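Local coordinates for protein alpha-rhamnosidase (Dictyoglomus thermophilum, PDB 6I60) that probably hydrolyses terminal non-reducing alpha-L-rhamnose residues from alpha-L-rhamnosides, as a multidomain bacterial glycoside hydrolase, at residues A[596-608]-A[626-638]. Sequence-based numbering, arbitrary orientation.
Sequences LKKLAPDYIVSFY and GELTSTFYFYHDV
The end of helix 586-599 and the loop after it run antiparallel to the first turns of helix 626-648, from Leu-596 near Phe-634 (CA atoms 6.9 Å apart) to Tyr-608 near Gly-626. Phe-634 packs against the helix end; CG anti to the backbone N (chi1 -175°) carries the ring out to it, where CD1 meets Leu-596 CG and CE2 meets Ala-600 CB, while Lys-597 CG comes at the ring edge, in plane. Further on, Val-605 lays CG2 against the helix backbone between Ser-630 and Thr-631. One hydrogen bond ties the loop down, Ser-630 OG donating to Phe-607 O over 3.0 Å, with the donor tilted 19° from the carbonyl plane. At the helix start, Gly-626 CA sits over the centre of the Tyr-608 ring, a CH-pi contact 3.4 Å from the centroid. Replacing Tyr-608 by an alanine is likely to rob Gly-626 of this aromatic cover and open a gap beside the first turn. Ile-664 of helix 651-672 also touches Phe-634, and Lys-597 NZ hydrogen-bonds Tyr-656 OH and forms a salt bridge with Glu-594. The whole illustrates how a helix end and its outgoing loop pack back on the next helix in the six-hairpin glycosidase domain, the (alpha/alpha)6-barrel of bacterial alpha-L-rhamnosidases.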
loop_
_atom_site.group_PDB
_atom_site.type_symbol
_atom_site.label_atom_id
_atom_site.label_comp_id
_atom_site.label_asym_id
_atom_site.label_seq_id
_atom_site.Cartn_x
_atom_site.Cartn_y
_atom_site.Cartn_z
ATOM N N LEU A 596 -13.751 -20.899 -8.806
ATOM C CA LEU A 596 -13.631 -20.578 -10.223
ATOM C C LEU A 596 -13.875 -21.803 -11.092
ATOM O O LEU A 596 -14.437 -21.684 -12.186
ATOM C CB LEU A 596 -12.254 -19.983 -10.515
ATOM C CG LEU A 596 -12.224 -18.750 -11.420
ATOM C CD1 LEU A 596 -13.391 -17.827 -11.111
ATOM C CD2 LEU A 596 -10.904 -18.012 -11.270
ATOM N N LYS A 597 -13.465 -22.985 -10.624
ATOM C CA LYS A 597 -13.754 -24.212 -11.358
ATOM C C LYS A 597 -15.250 -24.481 -11.420
ATOM O O LYS A 597 -15.733 -25.086 -12.385
ATOM C CB LYS A 597 -13.030 -25.395 -10.716
ATOM C CG LYS A 597 -11.567 -25.522 -11.105
ATOM C CD LYS A 597 -10.832 -26.482 -10.177
ATOM C CE LYS A 597 -11.588 -27.795 -10.021
ATOM N NZ LYS A 597 -11.030 -28.636 -8.924
ATOM N N LYS A 598 -15.996 -24.046 -10.400
ATOM C CA LYS A 598 -17.446 -24.207 -10.423
ATOM C C LYS A 598 -18.076 -23.348 -11.513
ATOM O O LYS A 598 -19.003 -23.789 -12.201
ATOM C CB LYS A 598 -18.030 -23.862 -9.051
ATOM C CG LYS A 598 -19.543 -23.688 -9.037
ATOM C CD LYS A 598 -20.071 -23.509 -7.620
ATOM C CE LYS A 598 -21.137 -22.423 -7.556
ATOM N NZ LYS A 598 -21.974 -22.535 -6.327
ATOM N N LEU A 599 -17.580 -22.119 -11.687
ATOM C CA LEU A 599 -18.083 -21.249 -12.744
ATOM C C LEU A 599 -17.627 -21.698 -14.123
ATOM O O LEU A 599 -18.182 -21.238 -15.127
ATOM C CB LEU A 599 -17.635 -19.805 -12.502
ATOM C CG LEU A 599 -18.152 -19.107 -11.242
ATOM C CD1 LEU A 599 -17.441 -17.780 -11.041
ATOM C CD2 LEU A 599 -19.654 -18.905 -11.321
ATOM N N ALA A 600 -16.634 -22.583 -14.198
ATOM C CA ALA A 600 -16.087 -23.067 -15.463
ATOM C C ALA A 600 -16.169 -24.589 -15.506
ATOM O O ALA A 600 -15.151 -25.281 -15.365
ATOM C CB ALA A 600 -14.645 -22.601 -15.652
ATOM N N PRO A 601 -17.368 -25.147 -15.696
ATOM C CA PRO A 601 -17.446 -26.602 -15.898
ATOM C C PRO A 601 -16.823 -27.025 -17.213
ATOM O O PRO A 601 -16.150 -28.062 -17.275
ATOM C CB PRO A 601 -18.956 -26.891 -15.856
ATOM C CG PRO A 601 -19.607 -25.620 -15.379
ATOM C CD PRO A 601 -18.691 -24.511 -15.777
ATOM N N ASP A 602 -17.024 -26.239 -18.269
ATOM C CA ASP A 602 -16.388 -26.464 -19.558
ATOM C C ASP A 602 -15.241 -25.496 -19.809
ATOM O O ASP A 602 -14.804 -25.343 -20.955
ATOM C CB ASP A 602 -17.421 -26.379 -20.676
ATOM C CG ASP A 602 -18.449 -27.481 -20.588
ATOM O OD1 ASP A 602 -19.631 -27.177 -20.323
ATOM O OD2 ASP A 602 -18.068 -28.657 -20.771
ATOM N N TYR A 603 -14.621 -24.992 -18.756
ATOM C CA TYR A 603 -13.416 -24.166 -18.867
ATOM C C TYR A 603 -13.440 -22.751 -19.394
ATOM O O TYR A 603 -12.413 -22.148 -19.489
ATOM C CB TYR A 603 -12.365 -24.918 -19.639
ATOM C CG TYR A 603 -12.140 -26.291 -19.126
ATOM C CD1 TYR A 603 -12.665 -27.374 -19.774
ATOM C CD2 TYR A 603 -11.406 -26.512 -17.993
ATOM C CE1 TYR A 603 -12.464 -28.647 -19.305
ATOM C CE2 TYR A 603 -11.196 -27.781 -17.517
ATOM C CZ TYR A 603 -11.734 -28.840 -18.183
ATOM O OH TYR A 603 -11.536 -30.109 -17.726
ATOM N N ILE A 604 -14.587 -22.242 -19.781
ATOM C CA ILE A 604 -14.682 -20.864 -20.247
ATOM C C ILE A 604 -15.603 -20.164 -19.260
ATOM O O ILE A 604 -16.805 -20.457 -19.206
ATOM C CB ILE A 604 -15.200 -20.765 -21.691
ATOM C CG1 ILE A 604 -14.195 -21.397 -22.655
ATOM C CG2 ILE A 604 -15.429 -19.319 -22.107
ATOM C CD1 ILE A 604 -14.012 -22.877 -22.464
ATOM N N VAL A 605 -15.032 -19.294 -18.428
ATOM C CA VAL A 605 -15.809 -18.562 -17.433
ATOM C C VAL A 605 -16.530 -17.439 -18.173
ATOM O O VAL A 605 -15.947 -16.398 -18.474
ATOM C CB VAL A 605 -14.935 -18.030 -16.296
ATOM C CG1 VAL A 605 -14.610 -19.138 -15.312
ATOM C CG2 VAL A 605 -13.660 -17.475 -16.847
ATOM N N SER A 606 -17.805 -17.662 -18.488
ATOM C CA SER A 606 -18.592 -16.652 -19.177
ATOM C C SER A 606 -19.006 -15.509 -18.261
ATOM O O SER A 606 -19.383 -14.443 -18.758
ATOM C CB SER A 606 -19.835 -17.290 -19.799
ATOM O OG SER A 606 -20.839 -16.319 -20.028
ATOM N N PHE A 607 -18.945 -15.702 -16.947
ATOM C CA PHE A 607 -19.359 -14.667 -16.011
ATOM C C PHE A 607 -18.295 -13.581 -15.919
ATOM O O PHE A 607 -17.108 -13.872 -15.750
ATOM C CB PHE A 607 -19.623 -15.259 -14.626
ATOM C CG PHE A 607 -19.735 -14.223 -13.539
ATOM C CD1 PHE A 607 -18.785 -14.149 -12.531
ATOM C CD2 PHE A 607 -20.785 -13.315 -13.531
ATOM C CE1 PHE A 607 -18.883 -13.192 -11.532
ATOM C CE2 PHE A 607 -20.888 -12.357 -12.536
ATOM C CZ PHE A 607 -19.937 -12.296 -11.536
ATOM N N TYR A 608 -18.731 -12.330 -16.034
ATOM C CA TYR A 608 -17.864 -11.179 -15.842
ATOM C C TYR A 608 -18.742 -9.955 -15.640
ATOM O O TYR A 608 -19.848 -9.872 -16.181
ATOM C CB TYR A 608 -16.915 -10.970 -17.029
ATOM C CG TYR A 608 -17.544 -10.265 -18.208
ATOM C CD1 TYR A 608 -18.306 -10.966 -19.133
ATOM C CD2 TYR A 608 -17.371 -8.899 -18.402
ATOM C CE1 TYR A 608 -18.884 -10.328 -20.215
ATOM C CE2 TYR A 608 -17.947 -8.251 -19.482
ATOM C CZ TYR A 608 -18.701 -8.972 -20.386
ATOM O OH TYR A 608 -19.276 -8.337 -21.464
ATOM N N GLY A 626 -14.944 -9.584 -22.193
ATOM C CA GLY A 626 -15.075 -9.940 -20.789
ATOM C C GLY A 626 -14.866 -11.421 -20.529
ATOM O O GLY A 626 -14.211 -11.802 -19.555
ATOM N N GLU A 627 -15.417 -12.276 -21.394
ATOM C CA GLU A 627 -15.245 -13.714 -21.216
ATOM C C GLU A 627 -13.817 -14.154 -21.523
ATOM O O GLU A 627 -13.355 -15.169 -20.991
ATOM C CB GLU A 627 -16.247 -14.478 -22.087
ATOM C CG GLU A 627 -15.913 -14.506 -23.573
ATOM C CD GLU A 627 -16.098 -13.155 -24.242
ATOM O OE1 GLU A 627 -17.059 -12.439 -23.885
ATOM O OE2 GLU A 627 -15.281 -12.808 -25.124
ATOM N N LEU A 628 -13.106 -13.408 -22.373
ATOM C CA LEU A 628 -11.699 -13.699 -22.630
ATOM C C LEU A 628 -10.834 -13.239 -21.464
ATOM O O LEU A 628 -9.941 -13.965 -21.014
ATOM C CB LEU A 628 -11.254 -13.024 -23.928
ATOM C CG LEU A 628 -9.916 -13.441 -24.548
ATOM C CD1 LEU A 628 -10.052 -13.598 -26.051
ATOM C CD2 LEU A 628 -8.820 -12.442 -24.213
ATOM N N THR A 629 -11.091 -12.028 -20.965
ATOM C CA THR A 629 -10.400 -11.545 -19.772
ATOM C C THR A 629 -10.656 -12.450 -18.572
ATOM O O THR A 629 -9.746 -12.685 -17.771
ATOM C CB THR A 629 -10.837 -10.112 -19.452
ATOM O OG1 THR A 629 -10.932 -9.355 -20.673
ATOM C CG2 THR A 629 -9.843 -9.433 -18.534
ATOM N N SER A 630 -11.873 -12.994 -18.448
ATOM C CA SER A 630 -12.189 -13.841 -17.301
ATOM C C SER A 630 -11.458 -15.172 -17.389
ATOM O O SER A 630 -10.902 -15.655 -16.395
ATOM C CB SER A 630 -13.696 -14.061 -17.215
ATOM O OG SER A 630 -14.306 -13.065 -16.421
ATOM N N THR A 631 -11.463 -15.790 -18.571
ATOM C CA THR A 631 -10.714 -17.025 -18.765
ATOM C C THR A 631 -9.215 -16.778 -18.696
ATOM O O THR A 631 -8.459 -17.665 -18.287
ATOM C CB THR A 631 -11.100 -17.665 -20.097
ATOM O OG1 THR A 631 -12.526 -17.627 -20.248
ATOM C CG2 THR A 631 -10.638 -19.106 -20.154
ATOM N N PHE A 632 -8.771 -15.579 -19.087
ATOM C CA PHE A 632 -7.365 -15.216 -18.941
ATOM C C PHE A 632 -6.927 -15.306 -17.485
ATOM O O PHE A 632 -5.836 -15.805 -17.184
ATOM C CB PHE A 632 -7.137 -13.807 -19.496
ATOM C CG PHE A 632 -5.815 -13.196 -19.111
ATOM C CD1 PHE A 632 -5.714 -12.370 -18.001
ATOM C CD2 PHE A 632 -4.682 -13.423 -19.874
ATOM C CE1 PHE A 632 -4.501 -11.800 -17.652
ATOM C CE2 PHE A 632 -3.469 -12.850 -19.531
ATOM C CZ PHE A 632 -3.379 -12.039 -18.418
ATOM N N TYR A 633 -7.771 -14.835 -16.565
ATOM C CA TYR A 633 -7.432 -14.875 -15.149
ATOM C C TYR A 633 -7.738 -16.223 -14.513
ATOM O O TYR A 633 -7.182 -16.532 -13.454
ATOM C CB TYR A 633 -8.162 -13.754 -14.405
ATOM C CG TYR A 633 -7.419 -12.436 -14.457
ATOM C CD1 TYR A 633 -6.276 -12.234 -13.694
ATOM C CD2 TYR A 633 -7.847 -11.403 -15.281
ATOM C CE1 TYR A 633 -5.585 -11.036 -13.740
ATOM C CE2 TYR A 633 -7.164 -10.198 -15.334
ATOM C CZ TYR A 633 -6.033 -10.022 -14.560
ATOM O OH TYR A 633 -5.342 -8.831 -14.604
ATOM N N PHE A 634 -8.604 -17.031 -15.131
ATOM C CA PHE A 634 -8.785 -18.402 -14.666
ATOM C C PHE A 634 -7.526 -19.222 -14.917
ATOM O O PHE A 634 -7.061 -19.954 -14.035
ATOM C CB PHE A 634 -9.992 -19.038 -15.355
ATOM C CG PHE A 634 -10.319 -20.416 -14.856
ATOM C CD1 PHE A 634 -10.157 -20.740 -13.519
ATOM C CD2 PHE A 634 -10.790 -21.387 -15.723
ATOM C CE1 PHE A 634 -10.458 -22.007 -13.056
ATOM C CE2 PHE A 634 -11.094 -22.657 -15.268
ATOM C CZ PHE A 634 -10.927 -22.968 -13.932
ATOM N N TYR A 635 -6.959 -19.108 -16.119
ATOM C CA TYR A 635 -5.675 -19.743 -16.394
ATOM C C TYR A 635 -4.575 -19.136 -15.533
ATOM O O TYR A 635 -3.684 -19.848 -15.056
ATOM C CB TYR A 635 -5.342 -19.613 -17.882
ATOM C CG TYR A 635 -3.976 -20.132 -18.274
ATOM C CD1 TYR A 635 -3.793 -21.459 -18.630
ATOM C CD2 TYR A 635 -2.873 -19.289 -18.303
ATOM C CE1 TYR A 635 -2.548 -21.935 -18.993
ATOM C CE2 TYR A 635 -1.624 -19.758 -18.662
ATOM C CZ TYR A 635 -1.469 -21.081 -19.010
ATOM O OH TYR A 635 -0.232 -21.559 -19.370
ATOM N N HIS A 636 -4.629 -17.819 -15.318
ATOM C CA HIS A 636 -3.624 -17.156 -14.493
ATOM C C HIS A 636 -3.660 -17.669 -13.059
ATOM O O HIS A 636 -2.612 -17.949 -12.465
ATOM C CB HIS A 636 -3.839 -15.641 -14.533
ATOM C CG HIS A 636 -2.812 -14.858 -13.774
ATOM N ND1 HIS A 636 -2.838 -14.730 -12.401
ATOM C CD2 HIS A 636 -1.737 -14.153 -14.197
ATOM C CE1 HIS A 636 -1.819 -13.986 -12.011
ATOM N NE2 HIS A 636 -1.135 -13.622 -13.081
ATOM N N ASP A 637 -4.860 -17.808 -12.487
ATOM C CA ASP A 637 -4.970 -18.235 -11.097
ATOM C C ASP A 637 -4.538 -19.683 -10.913
ATOM O O ASP A 637 -3.976 -20.032 -9.869
ATOM C CB ASP A 637 -6.402 -18.034 -10.597
ATOM C CG ASP A 637 -6.738 -16.571 -10.360
ATOM O OD1 ASP A 637 -7.900 -16.266 -10.012
ATOM O OD2 ASP A 637 -5.837 -15.722 -10.528
ATOM N N VAL A 638 -4.780 -20.531 -11.910
ATOM C CA VAL A 638 -4.428 -21.941 -11.792
ATOM C C VAL A 638 -2.936 -22.153 -12.029
ATOM O O VAL A 638 -2.307 -22.996 -11.380
ATOM C CB VAL A 638 -5.291 -22.774 -12.760
ATOM C CG1 VAL A 638 -4.847 -24.224 -12.773
ATOM C CG2 VAL A 638 -6.759 -22.672 -12.376
#